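Local coordinates for protein pseudouridine synthase (Pyrococcus abyssi, PDB 2AUS) that probably isomerises uridines to pseudouridines in RNA as Cbf5, the catalytic subunit of archaeal box H/ACA guide ribonucleoproteins, here in complex with Nop10, at residues E295-K301 / D319-M325; M243-V247 / M290-L296. One frame throughout, in Å; residues are numbered along the deposited sequence.

Contact 1: residues E295-K301 / D319-M325; sequences ELVALGK and DVEKVFM
In the PUA domain's β-sheet, strand 296-301 pairs antiparallel with strand 319-323, within segments 295-301 and 319-325, and a classic β bulge interrupts their ladder. The short strand axes approach to 4.5 Å with 135° between their directions. Lys301 and Asp319 form a hydrogen-bonded pair, bonded both ways: Lys301 N to Asp319 O at 3.1 Å, Asp319 N to Lys301 O at 2.9 Å. Gly300-Val320 follows as a non-hydrogen-bonded pair, CA-CA 4.2 Å; an ideal CB on Gly300 would sit only 3.0 Å from Asp319 O. Outward, Val320 N bonds Asn268 OD1 and the Gly300 backbone bonds Val287 of strand 286-291. The register then slips by one, because Glu321 (phi/psi -103/-29) and Lys322 both face Leu299. Leu299 O therefore accepts twice, from Glu321 N at 3.0 Å and Lys322 N at 3.3 Å, while Leu299 N donates to Lys322 O at 2.9 Å. Ala298-Val323 is again non-hydrogen-bonded, CA-CA 4.3 Å. Where the strand gives way to loop, Val297 O takes a second forked pair, Phe324 N at 2.8 Å and Met325 N at 3.2 Å. Val297 and Ala298 themselves make a classic bulge against Ile289 of the other neighbouring strand. Glu295's carboxylate is held by Tyr330, Thr291 and Phe33 N. Met325 (chi1 t) and Val297 pack on helix 257-264. Phe324, chi1 m, lies against Leu296 and Leu299, its CE2 3.7 Å from Leu299 CG.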
loop_
_atom_site.group_PDB
_atom_site.type_symbol
_atom_site.label_atom_id
_atom_site.label_comp_id
_atom_site.label_asym_id
_atom_site.label_seq_id
_atom_site.Cartn_x
_atom_site.Cartn_y
_atom_site.Cartn_z
ATOM N N GLU A 295 34.890 0.150 -20.897
ATOM C CA GLU A 295 34.037 -0.815 -20.200
ATOM C C GLU A 295 34.629 -0.901 -18.801
ATOM O O GLU A 295 35.842 -0.802 -18.644
ATOM C CB GLU A 295 34.133 -2.209 -20.817
ATOM C CG GLU A 295 33.716 -2.317 -22.272
ATOM C CD GLU A 295 34.385 -3.492 -22.962
ATOM O OE1 GLU A 295 35.572 -3.361 -23.337
ATOM O OE2 GLU A 295 33.727 -4.542 -23.110
ATOM N N LEU A 296 33.792 -1.093 -17.792
ATOM C CA LEU A 296 34.290 -1.206 -16.434
ATOM C C LEU A 296 34.838 -2.613 -16.224
ATOM O O LEU A 296 34.129 -3.605 -16.396
ATOM C CB LEU A 296 33.167 -0.946 -15.435
ATOM C CG LEU A 296 33.483 -1.221 -13.961
ATOM C CD1 LEU A 296 34.564 -0.266 -13.476
ATOM C CD2 LEU A 296 32.202 -1.050 -13.131
ATOM N N VAL A 297 36.105 -2.708 -15.852
ATOM C CA VAL A 297 36.694 -4.019 -15.615
ATOM C C VAL A 297 36.546 -4.409 -14.145
ATOM O O VAL A 297 36.087 -5.507 -13.819
ATOM C CB VAL A 297 38.201 -4.034 -15.945
ATOM C CG1 VAL A 297 38.767 -5.431 -15.678
ATOM C CG2 VAL A 297 38.427 -3.596 -17.401
ATOM N N ALA A 298 36.946 -3.495 -13.265
ATOM C CA ALA A 298 36.916 -3.766 -11.838
ATOM C C ALA A 298 37.065 -2.509 -11.000
ATOM O O ALA A 298 37.516 -1.479 -11.484
ATOM C CB ALA A 298 38.039 -4.729 -11.499
ATOM N N LEU A 299 36.672 -2.608 -9.735
ATOM C CA LEU A 299 36.800 -1.510 -8.798
ATOM C C LEU A 299 37.956 -1.914 -7.904
ATOM O O LEU A 299 38.141 -3.103 -7.623
ATOM C CB LEU A 299 35.523 -1.342 -7.964
ATOM C CG LEU A 299 34.334 -0.696 -8.673
ATOM C CD1 LEU A 299 33.141 -0.586 -7.719
ATOM C CD2 LEU A 299 34.739 0.691 -9.172
ATOM N N GLY A 300 38.748 -0.946 -7.469
ATOM C CA GLY A 300 39.861 -1.291 -6.615
ATOM C C GLY A 300 40.420 -0.124 -5.837
ATOM O O GLY A 300 39.973 1.014 -5.986
ATOM N N LYS A 301 41.409 -0.420 -5.002
ATOM C CA LYS A 301 42.058 0.588 -4.184
ATOM C C LYS A 301 43.413 0.862 -4.807
ATOM O O LYS A 301 44.200 -0.054 -5.015
ATOM C CB LYS A 301 42.231 0.074 -2.752
ATOM C CG LYS A 301 42.727 1.124 -1.768
ATOM C CD LYS A 301 43.075 0.505 -0.407
ATOM C CE LYS A 301 41.865 -0.143 0.273
ATOM N NZ LYS A 301 40.824 0.855 0.690
ATOM N N ASP A 319 44.899 -2.708 -6.013
ATOM C CA ASP A 319 44.478 -3.915 -5.322
ATOM C C ASP A 319 43.007 -4.088 -5.661
ATOM O O ASP A 319 42.146 -3.412 -5.101
ATOM C CB ASP A 319 44.657 -3.784 -3.810
ATOM C CG ASP A 319 45.896 -4.498 -3.313
ATOM O OD1 ASP A 319 46.090 -5.673 -3.695
ATOM O OD2 ASP A 319 46.671 -3.898 -2.537
ATOM N N VAL A 320 42.728 -4.987 -6.596
ATOM C CA VAL A 320 41.363 -5.231 -7.045
ATOM C C VAL A 320 40.468 -5.799 -5.953
ATOM O O VAL A 320 40.783 -6.819 -5.344
ATOM C CB VAL A 320 41.365 -6.172 -8.269
ATOM C CG1 VAL A 320 39.940 -6.458 -8.711
ATOM C CG2 VAL A 320 42.162 -5.537 -9.405
ATOM N N GLU A 321 39.343 -5.132 -5.714
ATOM C CA GLU A 321 38.406 -5.561 -4.687
ATOM C C GLU A 321 37.200 -6.269 -5.283
ATOM O O GLU A 321 36.603 -7.132 -4.642
ATOM C CB GLU A 321 37.944 -4.358 -3.864
ATOM C CG GLU A 321 39.095 -3.542 -3.308
ATOM C CD GLU A 321 38.636 -2.440 -2.373
ATOM O OE1 GLU A 321 37.738 -1.660 -2.762
ATOM O OE2 GLU A 321 39.186 -2.351 -1.251
ATOM N N LYS A 322 36.837 -5.902 -6.508
ATOM C CA LYS A 322 35.702 -6.526 -7.173
ATOM C C LYS A 322 35.862 -6.485 -8.692
ATOM O O LYS A 322 36.129 -5.428 -9.265
ATOM C CB LYS A 322 34.397 -5.831 -6.764
ATOM C CG LYS A 322 33.173 -6.287 -7.556
ATOM C CD LYS A 322 32.869 -7.770 -7.359
ATOM C CE LYS A 322 31.739 -8.217 -8.276
ATOM N NZ LYS A 322 31.448 -9.666 -8.132
ATOM N N VAL A 323 35.707 -7.648 -9.325
ATOM C CA VAL A 323 35.824 -7.780 -10.771
ATOM C C VAL A 323 34.434 -7.875 -11.386
ATOM O O VAL A 323 33.589 -8.614 -10.893
ATOM C CB VAL A 323 36.620 -9.054 -11.159
ATOM C CG1 VAL A 323 36.620 -9.227 -12.666
ATOM C CG2 VAL A 323 38.050 -8.954 -10.651
ATOM N N PHE A 324 34.199 -7.116 -12.454
ATOM C CA PHE A 324 32.915 -7.135 -13.149
ATOM C C PHE A 324 33.016 -7.809 -14.511
ATOM O O PHE A 324 32.101 -8.498 -14.946
ATOM C CB PHE A 324 32.393 -5.707 -13.306
ATOM C CG PHE A 324 32.061 -5.060 -12.010
ATOM C CD1 PHE A 324 30.862 -5.350 -11.367
ATOM C CD2 PHE A 324 32.973 -4.230 -11.387
ATOM C CE1 PHE A 324 30.573 -4.813 -10.115
ATOM C CE2 PHE A 324 32.696 -3.689 -10.135
ATOM C CZ PHE A 324 31.494 -3.986 -9.497
ATOM N N MET A 325 34.142 -7.600 -15.174
ATOM C CA MET A 325 34.414 -8.156 -16.498
ATOM C C MET A 325 34.420 -9.694 -16.525
ATOM O O MET A 325 35.185 -10.322 -15.800
ATOM C CB MET A 325 35.779 -7.630 -16.958
ATOM C CG MET A 325 36.299 -8.177 -18.273
ATOM S SD MET A 325 35.355 -7.565 -19.654
ATOM C CE MET A 325 35.740 -5.794 -19.539
#

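Contact 2: residues M243-V247 / M290-L296; sequences MEKAV and MTLKDEL
A single hydrogen bond from backbone to carboxylate joins these segments: Leu296 N donates to Glu244 OE2 at 2.8 Å and 172°, a buried carboxylate at a strand start. Glu244 reaches it with chi1 m and chi2 p, its OE1 salt-bridged to Arg38. Residues 243-246 coil as in a helix but are held by i+3 bonds, Ala246 N to Met243 O at 2.9 Å and Val247 N to Glu244 O at 3.1 Å. Opposite lies a β-hairpin connection: Thr291-Asp294 form a type I turn (Asp294 N to Thr291 O, 2.9 Å), and the positive phi of Asp294 (65°) makes a G1 bulge that lets Thr291 N reach Glu295 O at 2.9 Å. Thr291 OG1 accepts from Lys293 N (3.0 Å, an ST turn) and Glu295 N (3.1 Å), and donates to Glu295 OE1 (2.7 Å), an oxygen Tyr330 also bonds. Leu296, chi1 t and chi2 p, points between Met243 and Val247: its CD2 is 4.1 Å from Met243 SD and 4.0 Å from Val247 CG1. Val247 CG2 touches Met290 SD at 4.3 Å. The contact seats the turn joining strands 286-291 and 296-302 of the PUA sheet on the loop between strands 241-242 and 252-255.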
loop_
_atom_site.group_PDB
_atom_site.type_symbol
_atom_site.label_atom_id
_atom_site.label_comp_id
_atom_site.label_asym_id
_atom_site.label_seq_id
_atom_site.Cartn_x
_atom_site.Cartn_y
_atom_site.Cartn_z
ATOM N N MET A 243 26.401 -0.359 -16.620
ATOM C CA MET A 243 26.956 -0.227 -15.275
ATOM C C MET A 243 28.021 0.867 -15.175
ATOM O O MET A 243 28.256 1.421 -14.093
ATOM C CB MET A 243 27.552 -1.558 -14.823
ATOM C CG MET A 243 28.774 -1.966 -15.616
ATOM S SD MET A 243 29.509 -3.519 -15.058
ATOM C CE MET A 243 30.434 -3.992 -16.541
ATOM N N GLU A 244 28.673 1.169 -16.297
ATOM C CA GLU A 244 29.718 2.199 -16.343
ATOM C C GLU A 244 29.222 3.561 -15.851
ATOM O O GLU A 244 30.009 4.393 -15.388
ATOM C CB GLU A 244 30.261 2.349 -17.769
ATOM C CG GLU A 244 31.130 1.187 -18.283
ATOM C CD GLU A 244 30.373 -0.128 -18.476
ATOM O OE1 GLU A 244 29.126 -0.117 -18.594
ATOM O OE2 GLU A 244 31.045 -1.182 -18.531
ATOM N N LYS A 245 27.916 3.791 -15.953
ATOM C CA LYS A 245 27.332 5.048 -15.500
ATOM C C LYS A 245 27.626 5.256 -14.013
ATOM O O LYS A 245 27.837 6.389 -13.566
ATOM C CB LYS A 245 25.817 5.032 -15.737
ATOM C CG LYS A 245 25.051 6.256 -15.211
ATOM C CD LYS A 245 25.369 7.536 -15.983
ATOM C CE LYS A 245 24.483 8.707 -15.520
ATOM N NZ LYS A 245 23.020 8.355 -15.611
ATOM N N ALA A 246 27.651 4.163 -13.251
ATOM C CA ALA A 246 27.895 4.241 -11.807
ATOM C C ALA A 246 29.293 4.668 -11.388
ATOM O O ALA A 246 29.490 5.072 -10.246
ATOM C CB ALA A 246 27.549 2.914 -11.145
ATOM N N VAL A 247 30.270 4.578 -12.282
ATOM C CA VAL A 247 31.633 4.976 -11.921
ATOM C C VAL A 247 32.084 6.254 -12.627
ATOM O O VAL A 247 33.269 6.598 -12.615
ATOM C CB VAL A 247 32.663 3.855 -12.235
ATOM C CG1 VAL A 247 32.265 2.570 -11.524
ATOM C CG2 VAL A 247 32.767 3.633 -13.738
ATOM N N MET A 290 39.378 0.464 -16.291
ATOM C CA MET A 290 38.611 0.425 -17.527
ATOM C C MET A 290 39.360 -0.172 -18.699
ATOM O O MET A 290 40.590 -0.111 -18.758
ATOM C CB MET A 290 38.204 1.854 -17.922
ATOM C CG MET A 290 37.615 2.720 -16.797
ATOM S SD MET A 290 36.045 2.188 -16.109
ATOM C CE MET A 290 34.903 2.631 -17.400
ATOM N N THR A 291 38.611 -0.727 -19.647
ATOM C CA THR A 291 39.233 -1.258 -20.851
ATOM C C THR A 291 39.353 -0.038 -21.760
ATOM O O THR A 291 38.777 1.022 -21.475
ATOM C CB THR A 291 38.342 -2.241 -21.623
ATOM O OG1 THR A 291 37.203 -1.530 -22.130
ATOM C CG2 THR A 291 37.894 -3.416 -20.746
ATOM N N LEU A 292 40.068 -0.201 -22.869
ATOM C CA LEU A 292 40.235 0.884 -23.823
ATOM C C LEU A 292 38.924 1.236 -24.531
ATOM O O LEU A 292 38.864 2.212 -25.273
ATOM C CB LEU A 292 41.327 0.526 -24.842
ATOM C CG LEU A 292 42.702 0.453 -24.163
ATOM C CD1 LEU A 292 43.796 -0.005 -25.132
ATOM C CD2 LEU A 292 43.012 1.824 -23.604
ATOM N N LYS A 293 37.877 0.446 -24.306
ATOM C CA LYS A 293 36.575 0.733 -24.910
ATOM C C LYS A 293 35.687 1.369 -23.845
ATOM O O LYS A 293 34.487 1.502 -24.026
ATOM C CB LYS A 293 35.915 -0.551 -25.421
ATOM C CG LYS A 293 36.700 -1.281 -26.509
ATOM C CD LYS A 293 35.883 -2.454 -27.061
ATOM C CE LYS A 293 36.717 -3.310 -28.017
ATOM N NZ LYS A 293 37.894 -3.929 -27.326
ATOM N N ASP A 294 36.297 1.770 -22.736
ATOM C CA ASP A 294 35.576 2.377 -21.622
ATOM C C ASP A 294 34.584 1.447 -20.915
ATOM O O ASP A 294 33.563 1.894 -20.387
ATOM C CB ASP A 294 34.888 3.668 -22.080
ATOM C CG ASP A 294 35.897 4.720 -22.546
ATOM O OD1 ASP A 294 36.970 4.841 -21.905
ATOM O OD2 ASP A 294 35.623 5.426 -23.543
ATOM N N GLU A 295 34.890 0.150 -20.897
ATOM C CA GLU A 295 34.037 -0.815 -20.200
ATOM C C GLU A 295 34.629 -0.901 -18.801
ATOM O O GLU A 295 35.842 -0.802 -18.644
ATOM C CB GLU A 295 34.133 -2.209 -20.817
ATOM C CG GLU A 295 33.716 -2.317 -22.272
ATOM C CD GLU A 295 34.385 -3.492 -22.962
ATOM O OE1 GLU A 295 35.572 -3.361 -23.337
ATOM O OE2 GLU A 295 33.727 -4.542 -23.110
ATOM N N LEU A 296 33.792 -1.093 -17.792
ATOM C CA LEU A 296 34.290 -1.206 -16.434
ATOM C C LEU A 296 34.838 -2.613 -16.224
ATOM O O LEU A 296 34.129 -3.605 -16.396
ATOM C CB LEU A 296 33.167 -0.946 -15.435
ATOM C CG LEU A 296 33.483 -1.221 -13.961
ATOM C CD1 LEU A 296 34.564 -0.266 -13.476
ATOM C CD2 LEU A 296 32.202 -1.050 -13.131
#

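In the fold
From the N terminus, the chain first reaches 243-247, which follows strand 241-242 of the sheet built around strand 47-53, then runs into strand 252-255 of the seven-stranded sheet. Contact 2 closes a loop of 42 residues when the chain returns at 290-296. Contact 1 opens at its end, sharing Glu295 and Leu296, and closes after 17 residues that include helix 306-311. The two loops are thus in series, neither nested nor crossed, with centres about 10 Å apart. Together they run from the TruB-like region into three consecutive strands, 286-291, 296-302 and 316-323, and Thr291 CG2 meets both Val297 CG2 and Met325 CE at 3.4 Å.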